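Local coordinates for protein 4-hydroxybenzoyl-CoA thioesterase (Staphylococcus aureus, PDB 6FDG) that probably hydrolyses acyl-CoA thioesters as a hotdog-fold enzyme, consistent with a role as DHNA-CoA thioesterase in the vitamin K2 pathway, at residues Gln51-Pro56 with Asp123-Asp128; Lys66-Pro71 with Tyr92-Glu97; Leu86-Lys91 with Glu131-Val136. All coordinates share one frame; numbering follows the deposited sequence. Where two conformers were deposited one is given.

Contact 1: residues Gln51-Pro56 with Asp123-Asp128; sequences QGIISP and DRYFPD
I53 packs against F126 and Y125, and its branches can be followed atom by atom. CB lies 4.0 Å from CE2 of the F126 ring. CG1, swung anti to the carbonyl carbon (chi1 -61°), reaches the same ring atom from the edge, near the ring plane, with I53 CG1 to F126 CE2 at 3.9 Å. The second branch also nears this ring atom, I53 CG2 being 4.1 Å from F126 CE2. Beyond CG1, the bend at chi2 (-59°) brings CD1 to the other aromatic residue, where I53 CD1 meets Y125 CD2 obliquely at 4.2 Å. One isoleucine thus touches both rings at the junction of helix 122-125 with helix 127-141. F126 sits just before the second helix, in its N-cap position. At the far corner of its ring, Q51 CB is 4.0 Å from F126 CZ, while the Q51 amide plane stands 84° from the ring. M48 of helix 45-50 touches both I53 and F126. With no hydrogen bond or salt bridge between the two segments, cohesion across them rests on apolar packing: buried I53 and F126 form its interior, and exposed Q51 and Y125 border it.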
loop_
_atom_site.group_PDB
_atom_site.type_symbol
_atom_site.label_atom_id
_atom_site.label_comp_id
_atom_site.label_asym_id
_atom_site.label_seq_id
_atom_site.Cartn_x
_atom_site.Cartn_y
_atom_site.Cartn_z
ATOM N N GLN A 51 -0.517 -26.669 -1.145
ATOM C CA GLN A 51 0.465 -27.743 -0.911
ATOM C C GLN A 51 1.593 -27.330 0.036
ATOM O O GLN A 51 2.565 -28.044 0.209
ATOM C CB GLN A 51 1.036 -28.254 -2.256
ATOM C CG GLN A 51 0.078 -28.802 -3.240
ATOM C CD GLN A 51 -0.568 -30.019 -2.690
ATOM O OE1 GLN A 51 0.086 -30.939 -2.199
ATOM N NE2 GLN A 51 -1.820 -29.940 -2.603
ATOM N N GLY A 52 1.546 -26.142 0.655
ATOM C CA GLY A 52 2.575 -25.706 1.513
ATOM C C GLY A 52 3.861 -25.173 0.866
ATOM O O GLY A 52 4.862 -25.139 1.450
ATOM N N ILE A 53 3.690 -24.730 -0.395
ATOM C CA ILE A 53 4.810 -24.166 -1.156
ATOM C C ILE A 53 4.464 -22.705 -1.499
ATOM O O ILE A 53 3.382 -22.456 -1.870
ATOM C CB ILE A 53 5.077 -24.981 -2.427
ATOM C CG1 ILE A 53 5.455 -26.463 -2.099
ATOM C CG2 ILE A 53 6.230 -24.372 -3.278
ATOM C CD1 ILE A 53 6.658 -26.578 -1.244
ATOM N N ILE A 54 5.447 -21.829 -1.278
ATOM C CA ILE A 54 5.302 -20.381 -1.647
ATOM C C ILE A 54 6.370 -20.083 -2.648
ATOM O O ILE A 54 7.477 -20.584 -2.600
ATOM C CB ILE A 54 5.623 -19.473 -0.486
ATOM C CG1 ILE A 54 4.716 -19.779 0.681
ATOM C CG2 ILE A 54 5.365 -18.019 -0.874
ATOM C CD1 ILE A 54 5.172 -19.058 1.887
ATOM N N SER A 55 6.053 -19.018 -3.465
ATOM C CA SER A 55 6.945 -18.530 -4.498
ATOM C C SER A 55 7.259 -17.009 -4.333
ATOM O O SER A 55 6.523 -16.209 -4.982
ATOM C CB SER A 55 6.379 -18.809 -5.831
ATOM O OG SER A 55 7.269 -18.559 -6.866
ATOM N N PRO A 56 8.262 -16.716 -3.613
ATOM C CA PRO A 56 8.613 -15.300 -3.484
ATOM C C PRO A 56 9.510 -14.794 -4.543
ATOM O O PRO A 56 10.313 -15.500 -5.177
ATOM C CB PRO A 56 9.311 -15.265 -2.152
ATOM C CG PRO A 56 10.044 -16.588 -2.068
ATOM C CD PRO A 56 9.057 -17.525 -2.687
ATOM N N ASP A 123 10.231 -29.542 -10.466
ATOM C CA ASP A 123 9.934 -30.863 -11.052
ATOM C C ASP A 123 9.585 -31.896 -9.928
ATOM O O ASP A 123 8.796 -32.831 -10.230
ATOM C CB ASP A 123 11.066 -31.357 -11.918
ATOM C CG ASP A 123 12.369 -31.519 -11.222
ATOM O OD1 ASP A 123 12.786 -30.762 -10.357
ATOM O OD2 ASP A 123 13.157 -32.418 -11.671
ATOM N N ARG A 124 10.107 -31.716 -8.742
ATOM C CA ARG A 124 9.808 -32.773 -7.704
ATOM C C ARG A 124 8.514 -32.530 -7.095
ATOM O O ARG A 124 7.850 -33.492 -6.705
ATOM C CB ARG A 124 10.822 -32.601 -6.644
ATOM C CG ARG A 124 12.143 -33.023 -7.041
ATOM C CD ARG A 124 13.010 -33.086 -5.797
ATOM N NE ARG A 124 14.190 -33.922 -6.001
ATOM C CZ ARG A 124 15.250 -33.948 -5.170
ATOM N NH1 ARG A 124 16.218 -34.794 -5.411
ATOM N NH2 ARG A 124 15.302 -33.168 -4.096
ATOM N N TYR A 125 8.025 -31.282 -6.887
ATOM C CA TYR A 125 6.815 -31.022 -6.210
ATOM C C TYR A 125 5.582 -30.823 -7.122
ATOM O O TYR A 125 4.435 -31.010 -6.816
ATOM C CB TYR A 125 7.011 -29.844 -5.260
ATOM C CG TYR A 125 7.898 -30.195 -4.082
ATOM C CD1 TYR A 125 9.203 -30.304 -4.194
ATOM C CD2 TYR A 125 7.303 -30.445 -2.868
ATOM C CE1 TYR A 125 10.035 -30.682 -3.136
ATOM C CE2 TYR A 125 8.135 -30.786 -1.803
ATOM C CZ TYR A 125 9.469 -30.948 -2.008
ATOM O OH TYR A 125 10.318 -31.287 -0.915
ATOM N N PHE A 126 5.854 -30.249 -8.336
ATOM C CA PHE A 126 4.854 -29.960 -9.319
ATOM C C PHE A 126 5.225 -30.386 -10.693
ATOM O O PHE A 126 5.577 -29.551 -11.605
ATOM C CB PHE A 126 4.511 -28.394 -9.306
ATOM C CG PHE A 126 4.134 -27.903 -8.012
ATOM C CD1 PHE A 126 2.805 -27.997 -7.715
ATOM C CD2 PHE A 126 5.013 -27.466 -7.084
ATOM C CE1 PHE A 126 2.268 -27.602 -6.489
ATOM C CE2 PHE A 126 4.504 -27.067 -5.816
ATOM C CZ PHE A 126 3.153 -27.171 -5.510
ATOM N N PRO A 127 5.314 -31.713 -10.967
ATOM C CA PRO A 127 5.837 -32.183 -12.279
ATOM C C PRO A 127 4.997 -31.610 -13.447
ATOM O O PRO A 127 5.664 -31.450 -14.494
ATOM C CB PRO A 127 5.770 -33.763 -12.204
ATOM C CG PRO A 127 4.971 -33.999 -10.937
ATOM C CD PRO A 127 4.984 -32.809 -10.021
ATOM N N ASP A 128 3.725 -31.416 -13.309
ATOM C CA ASP A 128 2.883 -30.894 -14.364
ATOM C C ASP A 128 3.308 -29.429 -14.678
ATOM O O ASP A 128 3.304 -29.037 -15.909
ATOM C CB ASP A 128 1.428 -30.879 -13.948
ATOM C CG ASP A 128 1.140 -30.405 -12.442
ATOM O OD1 ASP A 128 1.967 -30.527 -11.445
ATOM O OD2 ASP A 128 -0.022 -29.935 -12.254
#

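Contact 2: residues Lys66-Pro71 with Tyr92-Glu97; sequences KSIFYP and YEIFNE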
loop_
_atom_site.group_PDB
_atom_site.type_symbol
_atom_site.label_atom_id
_atom_site.label_comp_id
_atom_site.label_asym_id
_atom_site.label_seq_id
_atom_site.Cartn_x
_atom_site.Cartn_y
_atom_site.Cartn_z
ATOM N N LYS A 66 8.035 6.063 -19.440
ATOM C CA LYS A 66 7.048 7.122 -19.437
ATOM C C LYS A 66 6.304 7.063 -18.154
ATOM O O LYS A 66 5.891 5.956 -17.729
ATOM C CB LYS A 66 6.013 6.971 -20.617
ATOM C CG LYS A 66 6.616 7.062 -21.981
ATOM C CD LYS A 66 5.485 7.108 -23.001
ATOM C CE LYS A 66 5.732 8.082 -24.149
ATOM N NZ LYS A 66 6.660 7.445 -25.106
ATOM N N SER A 67 5.972 8.167 -17.527
ATOM C CA SER A 67 5.002 8.204 -16.443
ATOM C C SER A 67 3.646 7.691 -16.828
ATOM O O SER A 67 3.209 7.857 -18.063
ATOM C CB SER A 67 4.966 9.594 -15.710
ATOM O OG SER A 67 6.188 9.789 -15.049
ATOM N N ILE A 68 2.895 7.061 -15.972
ATOM C CA ILE A 68 1.499 6.669 -16.159
ATOM C C ILE A 68 0.659 7.598 -15.306
ATOM O O ILE A 68 0.794 7.649 -14.041
ATOM C CB ILE A 68 1.276 5.141 -15.896
ATOM C CG1 ILE A 68 2.188 4.338 -16.855
ATOM C CG2 ILE A 68 -0.134 4.724 -15.991
ATOM C CD1 ILE A 68 2.199 2.836 -16.635
ATOM N N PHE A 69 -0.100 8.509 -16.005
ATOM C CA PHE A 69 -0.970 9.467 -15.314
ATOM C C PHE A 69 -2.314 8.836 -15.146
ATOM O O PHE A 69 -2.902 8.254 -16.050
ATOM C CB PHE A 69 -1.090 10.711 -16.123
ATOM C CG PHE A 69 0.207 11.556 -16.178
ATOM C CD1 PHE A 69 1.131 11.279 -17.147
ATOM C CD2 PHE A 69 0.405 12.577 -15.284
ATOM C CE1 PHE A 69 2.305 12.004 -17.221
ATOM C CE2 PHE A 69 1.571 13.384 -15.349
ATOM C CZ PHE A 69 2.521 13.038 -16.312
ATOM N N TYR A 70 -2.848 8.851 -13.934
ATOM C CA TYR A 70 -4.154 8.367 -13.621
ATOM C C TYR A 70 -5.303 9.415 -14.244
ATOM O O TYR A 70 -5.051 10.614 -14.213
ATOM C CB TYR A 70 -4.289 8.410 -12.104
ATOM C CG TYR A 70 -5.690 8.110 -11.673
ATOM C CD1 TYR A 70 -6.142 6.839 -11.511
ATOM C CD2 TYR A 70 -6.663 9.162 -11.582
ATOM C CE1 TYR A 70 -7.457 6.563 -11.238
ATOM C CE2 TYR A 70 -7.967 8.888 -11.258
ATOM C CZ TYR A 70 -8.294 7.524 -10.993
ATOM O OH TYR A 70 -9.593 7.292 -10.738
ATOM N N PRO A 71 -6.400 8.908 -14.677
ATOM C CA PRO A 71 -6.829 7.559 -14.880
ATOM C C PRO A 71 -6.065 6.874 -16.079
ATOM O O PRO A 71 -5.596 7.580 -17.025
ATOM C CB PRO A 71 -8.309 7.636 -15.100
ATOM C CG PRO A 71 -8.432 8.916 -15.806
ATOM C CD PRO A 71 -7.401 9.858 -15.242
ATOM N N TYR A 92 8.508 -8.284 -18.357
ATOM C CA TYR A 92 7.277 -7.554 -18.568
ATOM C C TYR A 92 7.458 -6.311 -19.410
ATOM O O TYR A 92 8.519 -5.646 -19.395
ATOM C CB TYR A 92 6.723 -6.992 -17.243
ATOM C CG TYR A 92 6.655 -8.067 -16.151
ATOM C CD1 TYR A 92 7.789 -8.265 -15.320
ATOM C CD2 TYR A 92 5.528 -8.778 -15.905
ATOM C CE1 TYR A 92 7.792 -9.269 -14.349
ATOM C CE2 TYR A 92 5.509 -9.771 -14.885
ATOM C CZ TYR A 92 6.622 -9.946 -14.097
ATOM O OH TYR A 92 6.585 -10.914 -13.040
ATOM N N GLU A 93 6.406 -5.977 -20.121
ATOM C CA GLU A 93 6.279 -4.642 -20.821
ATOM C C GLU A 93 4.928 -4.109 -20.480
ATOM O O GLU A 93 3.931 -4.829 -20.557
ATOM C CB GLU A 93 6.392 -4.809 -22.367
ATOM C CG GLU A 93 7.737 -5.202 -22.818
ATOM C CD GLU A 93 7.868 -5.513 -24.331
ATOM O OE1 GLU A 93 6.854 -5.790 -24.934
ATOM O OE2 GLU A 93 9.028 -5.584 -24.711
ATOM N N ILE A 94 4.837 -2.819 -20.139
ATOM C CA ILE A 94 3.562 -2.177 -19.874
ATOM C C ILE A 94 3.284 -1.108 -20.943
ATOM O O ILE A 94 4.157 -0.246 -21.208
ATOM C CB ILE A 94 3.495 -1.477 -18.537
ATOM C CG1 ILE A 94 3.834 -2.483 -17.389
ATOM C CG2 ILE A 94 2.152 -0.828 -18.335
ATOM C CD1 ILE A 94 3.762 -1.868 -16.026
ATOM N N PHE A 95 2.139 -1.265 -21.610
ATOM C CA PHE A 95 1.682 -0.269 -22.626
ATOM C C PHE A 95 0.592 0.503 -22.040
ATOM O O PHE A 95 -0.370 0.048 -21.406
ATOM C CB PHE A 95 1.255 -1.068 -23.878
ATOM C CG PHE A 95 2.348 -1.870 -24.510
ATOM C CD1 PHE A 95 3.225 -1.319 -25.485
ATOM C CD2 PHE A 95 2.579 -3.200 -24.115
ATOM C CE1 PHE A 95 4.305 -2.029 -26.029
ATOM C CE2 PHE A 95 3.648 -3.905 -24.677
ATOM C CZ PHE A 95 4.500 -3.354 -25.610
ATOM N N ASN A 96 0.646 1.832 -22.356
ATOM C CA ASN A 96 -0.409 2.728 -21.956
ATOM C C ASN A 96 -1.595 2.654 -22.919
ATOM O O ASN A 96 -1.567 1.961 -23.888
ATOM C CB ASN A 96 0.156 4.106 -21.636
ATOM C CG ASN A 96 0.490 4.956 -22.862
ATOM O OD1 ASN A 96 0.197 4.509 -23.988
ATOM N ND2 ASN A 96 1.284 5.962 -22.663
ATOM N N GLU A 97 -2.608 3.513 -22.655
ATOM C CA GLU A 97 -3.868 3.479 -23.431
ATOM C C GLU A 97 -3.653 3.933 -24.897
ATOM O O GLU A 97 -4.369 3.522 -25.884
ATOM C CB GLU A 97 -4.853 4.444 -22.707
ATOM C CG GLU A 97 -6.080 3.790 -22.326
ATOM C CD GLU A 97 -7.030 4.748 -21.653
ATOM O OE1 GLU A 97 -7.738 5.521 -22.337
ATOM O OE2 GLU A 97 -7.117 4.709 -20.426
HETATM O O HOH W 1 1.552 6.833 -19.963
#
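I68 reaches across to I94 from an irregular loop beside the end of strand 88-95, the nearest alpha carbons being I68 CA and N96 CA at 7.3 Å, with no direct hydrogen bond between the segments. A102 of strand 101-113 makes backbone bonds with both K66 and I94, which explains how the two segments come close without pairing. The apolar part is a single methyl-to-methyl meeting: I68 CD1 lies 4.0 Å from I94 CG2, and the side chains cross at about a right angle. The extended I68 chain (chi2 174°) delivers its terminal methyl, whereas I94 offers the shorter branch, held anti to the backbone N. Both isoleucines also touch Y26 of helix 26-41, the long helix that the curved sheet wraps around in the hotdog fold.

N96 makes the polar link. Its ND2 donates to a water at 2.8 Å, and that water in turn donates to the backbone carbonyl, 2.7 Å from S67 O. The same ND2 is hydrogen-bonded to E100 OE1, while N96 OD1 accepts a weak bond from K98 N, the i to i+2 pattern of an Asx turn. Beside the amide the aliphatic part of K66 passes loosely, with K66 CD 4.4 Å from N96 ND2. The chemistry is therefore layered: hydrocarbon joins the segments next to the central helix, whereas the polar side relies on one bridging water and on an amide whose rotation is probably set mainly by E100 and the water at its nitrogen, with weaker help from K98 N at its oxygen.

Contact 3: residues Leu86-Lys91 with Glu131-Val136; sequences LRSVYK and EAYSKV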
loop_
_atom_site.group_PDB
_atom_site.type_symbol
_atom_site.label_atom_id
_atom_site.label_comp_id
_atom_site.label_asym_id
_atom_site.label_seq_id
_atom_site.Cartn_x
_atom_site.Cartn_y
_atom_site.Cartn_z
ATOM N N LEU A 86 14.887 -24.540 -10.396
ATOM C CA LEU A 86 15.094 -23.825 -9.201
ATOM C C LEU A 86 14.653 -22.334 -9.244
ATOM O O LEU A 86 14.425 -21.779 -8.142
ATOM C CB LEU A 86 16.517 -23.899 -8.771
ATOM C CG LEU A 86 16.926 -25.332 -8.193
ATOM C CD1 LEU A 86 18.415 -25.346 -7.967
ATOM C CD2 LEU A 86 16.228 -25.686 -6.949
ATOM N N ARG A 87 14.573 -21.756 -10.419
ATOM C CA ARG A 87 14.213 -20.311 -10.523
ATOM C C ARG A 87 13.744 -19.958 -11.845
ATOM O O ARG A 87 14.121 -20.508 -12.912
ATOM C CB ARG A 87 15.356 -19.433 -10.162
ATOM C CG ARG A 87 16.526 -19.436 -11.077
ATOM C CD ARG A 87 17.823 -18.840 -10.455
ATOM N NE ARG A 87 17.869 -19.160 -9.014
ATOM C CZ ARG A 87 18.449 -20.223 -8.427
ATOM N NH1 ARG A 87 19.246 -21.102 -9.111
ATOM N NH2 ARG A 87 18.235 -20.381 -7.112
ATOM N N SER A 88 12.836 -19.001 -11.873
ATOM C CA SER A 88 12.273 -18.494 -13.138
ATOM C C SER A 88 12.509 -16.976 -13.223
ATOM O O SER A 88 12.374 -16.300 -12.127
ATOM C CB SER A 88 10.833 -18.679 -13.261
ATOM O OG SER A 88 10.445 -20.093 -13.371
ATOM N N VAL A 89 12.801 -16.435 -14.372
ATOM C CA VAL A 89 12.863 -14.967 -14.576
ATOM C C VAL A 89 11.749 -14.608 -15.539
ATOM O O VAL A 89 11.711 -15.089 -16.681
ATOM C CB VAL A 89 14.199 -14.513 -15.128
ATOM C CG1 VAL A 89 14.214 -12.986 -15.306
ATOM C CG2 VAL A 89 15.322 -14.935 -14.175
ATOM N N TYR A 90 10.788 -13.822 -15.081
ATOM C CA TYR A 90 9.703 -13.259 -15.889
ATOM C C TYR A 90 10.128 -11.905 -16.345
ATOM O O TYR A 90 10.755 -11.122 -15.578
ATOM C CB TYR A 90 8.423 -13.146 -15.099
ATOM C CG TYR A 90 7.809 -14.413 -14.599
ATOM C CD1 TYR A 90 8.326 -15.130 -13.556
ATOM C CD2 TYR A 90 6.710 -14.955 -15.284
ATOM C CE1 TYR A 90 7.736 -16.338 -13.138
ATOM C CE2 TYR A 90 6.097 -16.163 -14.853
ATOM C CZ TYR A 90 6.662 -16.778 -13.838
ATOM O OH TYR A 90 6.065 -18.010 -13.380
ATOM N N LYS A 91 9.768 -11.532 -17.568
ATOM C CA LYS A 91 9.927 -10.167 -18.084
ATOM C C LYS A 91 8.576 -9.631 -18.431
ATOM O O LYS A 91 7.609 -10.333 -18.766
ATOM C CB LYS A 91 10.865 -10.145 -19.314
ATOM C CG LYS A 91 12.325 -10.216 -18.907
ATOM C CD LYS A 91 13.300 -10.225 -20.077
ATOM C CE LYS A 91 13.228 -8.913 -20.795
ATOM N NZ LYS A 91 14.651 -8.666 -21.351
ATOM N N GLU A 131 6.598 -29.622 -16.585
ATOM C CA GLU A 131 6.523 -30.078 -18.010
ATOM C C GLU A 131 6.085 -28.856 -18.824
ATOM O O GLU A 131 6.648 -28.729 -19.914
ATOM C CB GLU A 131 5.514 -31.226 -18.084
ATOM C CG GLU A 131 5.012 -31.603 -19.504
ATOM C CD GLU A 131 3.880 -32.658 -19.463
ATOM O OE1 GLU A 131 2.864 -32.483 -18.743
ATOM O OE2 GLU A 131 4.009 -33.695 -20.150
ATOM N N ALA A 132 5.105 -28.099 -18.337
ATOM C CA ALA A 132 4.570 -26.927 -19.103
ATOM C C ALA A 132 5.631 -25.831 -19.278
ATOM O O ALA A 132 5.899 -25.383 -20.414
ATOM C CB ALA A 132 3.350 -26.425 -18.513
ATOM N N TYR A 133 6.374 -25.559 -18.163
ATOM C CA TYR A 133 7.414 -24.540 -18.294
ATOM C C TYR A 133 8.552 -24.915 -19.176
ATOM O O TYR A 133 9.180 -24.125 -19.848
ATOM C CB TYR A 133 7.904 -24.089 -16.838
ATOM C CG TYR A 133 7.015 -23.041 -16.183
ATOM C CD1 TYR A 133 5.757 -23.270 -15.789
ATOM C CD2 TYR A 133 7.508 -21.776 -15.999
ATOM C CE1 TYR A 133 4.950 -22.304 -15.198
ATOM C CE2 TYR A 133 6.726 -20.784 -15.379
ATOM C CZ TYR A 133 5.483 -21.025 -15.073
ATOM O OH TYR A 133 4.647 -20.057 -14.476
ATOM N N SER A 134 8.923 -26.217 -19.147
ATOM C CA SER A 134 9.982 -26.732 -19.930
ATOM C C SER A 134 9.549 -26.721 -21.444
ATOM O O SER A 134 10.406 -26.347 -22.264
ATOM C CB SER A 134 10.336 -28.209 -19.579
ATOM O OG SER A 134 10.980 -28.223 -18.317
ATOM N N LYS A 135 8.361 -27.044 -21.720
ATOM C CA LYS A 135 7.836 -26.975 -23.108
ATOM C C LYS A 135 7.880 -25.532 -23.615
ATOM O O LYS A 135 8.380 -25.266 -24.685
ATOM C CB LYS A 135 6.447 -27.490 -23.180
ATOM C CG LYS A 135 5.688 -27.333 -24.520
ATOM C CD LYS A 135 4.289 -27.969 -24.474
ATOM C CE LYS A 135 3.540 -27.868 -25.809
ATOM N NZ LYS A 135 4.424 -28.315 -26.947
ATOM N N VAL A 136 7.386 -24.591 -22.749
ATOM C CA VAL A 136 7.445 -23.161 -23.115
ATOM C C VAL A 136 8.806 -22.720 -23.362
ATOM O O VAL A 136 9.086 -21.957 -24.287
ATOM C CB VAL A 136 6.638 -22.321 -22.046
ATOM C CG1 VAL A 136 6.939 -20.851 -22.269
ATOM C CG2 VAL A 136 5.167 -22.580 -22.139
#
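Y90 and Y133 meet through their phenolic oxygens, and this is the tight part of the contact: Y90 OH to Y133 OH measures 2.7 Å, a hydrogen bond in which either hydroxyl could be the donor. Each oxygen lies at the edge of the partner's ring, near the ring plane, and the two side chains cross at about a right angle. The Y90 oxygen is close to ring carbon too, with Y90 OH 3.5 Å from Y133 CE2. Carbon follows at longer range, with Y90 CZ 4.3 Å from Y133 CE2. Y90 gets there with CG anti to its carbonyl carbon (chi1 -63°), which carries the ring from strand 88-95 over to the helix. Both tyrosines are buried, so the shared bond gives each buried hydroxyl a polar partner.

The pair belongs to the hotdog fold, in which a curved antiparallel sheet embraces a long helix. Y133, from the later helix 127-141, packs on I38 and L41 of the embraced helix 26-41, and its ring meets that of Y83 with planes at about 50°. Y90, on the sheet, touches R34 of the same embraced helix as well as V80 and L109 of neighbouring strands. Y133 thereby links helix 127-141 both to the sheet and to the central helix, and V136 adds a contact with Y37 of the latter.

Away from the hydroxyl pair the contact slackens. S88 OG comes no nearer to the Y133 ring than 4.3 Å, at CE2, and approaches it obliquely without a hydrogen bond. Even at the nearest backbone approach, S88 CA is 9.3 Å from Y133 CA, and only 102 Å² is buried between the segments in total. E131 and K135 lie on the solvent side of the helix, exposed.

Contacts 1 and 3 lie on the same side of the chain's centre, their centres 13 Å apart, and both draw on helix 127-141: contact 1 at its beginning, contact 3 further along. Contact 2 is on the opposite side, with its centre 26 Å from that of contact 3 and 33 Å from that of contact 1. Contacts 2 and 3 nevertheless share strand 88-95, which runs from Y90 towards I94. Contacts 1 and 2 reach the same sheet without touching, their nearest atoms about 10 Å apart, and contact 2 is nested along the chain within the loop closed by contact 1. Contact 3 alternates with both. No ligand takes part in any of the three, and nothing identifies their residues as catalytic.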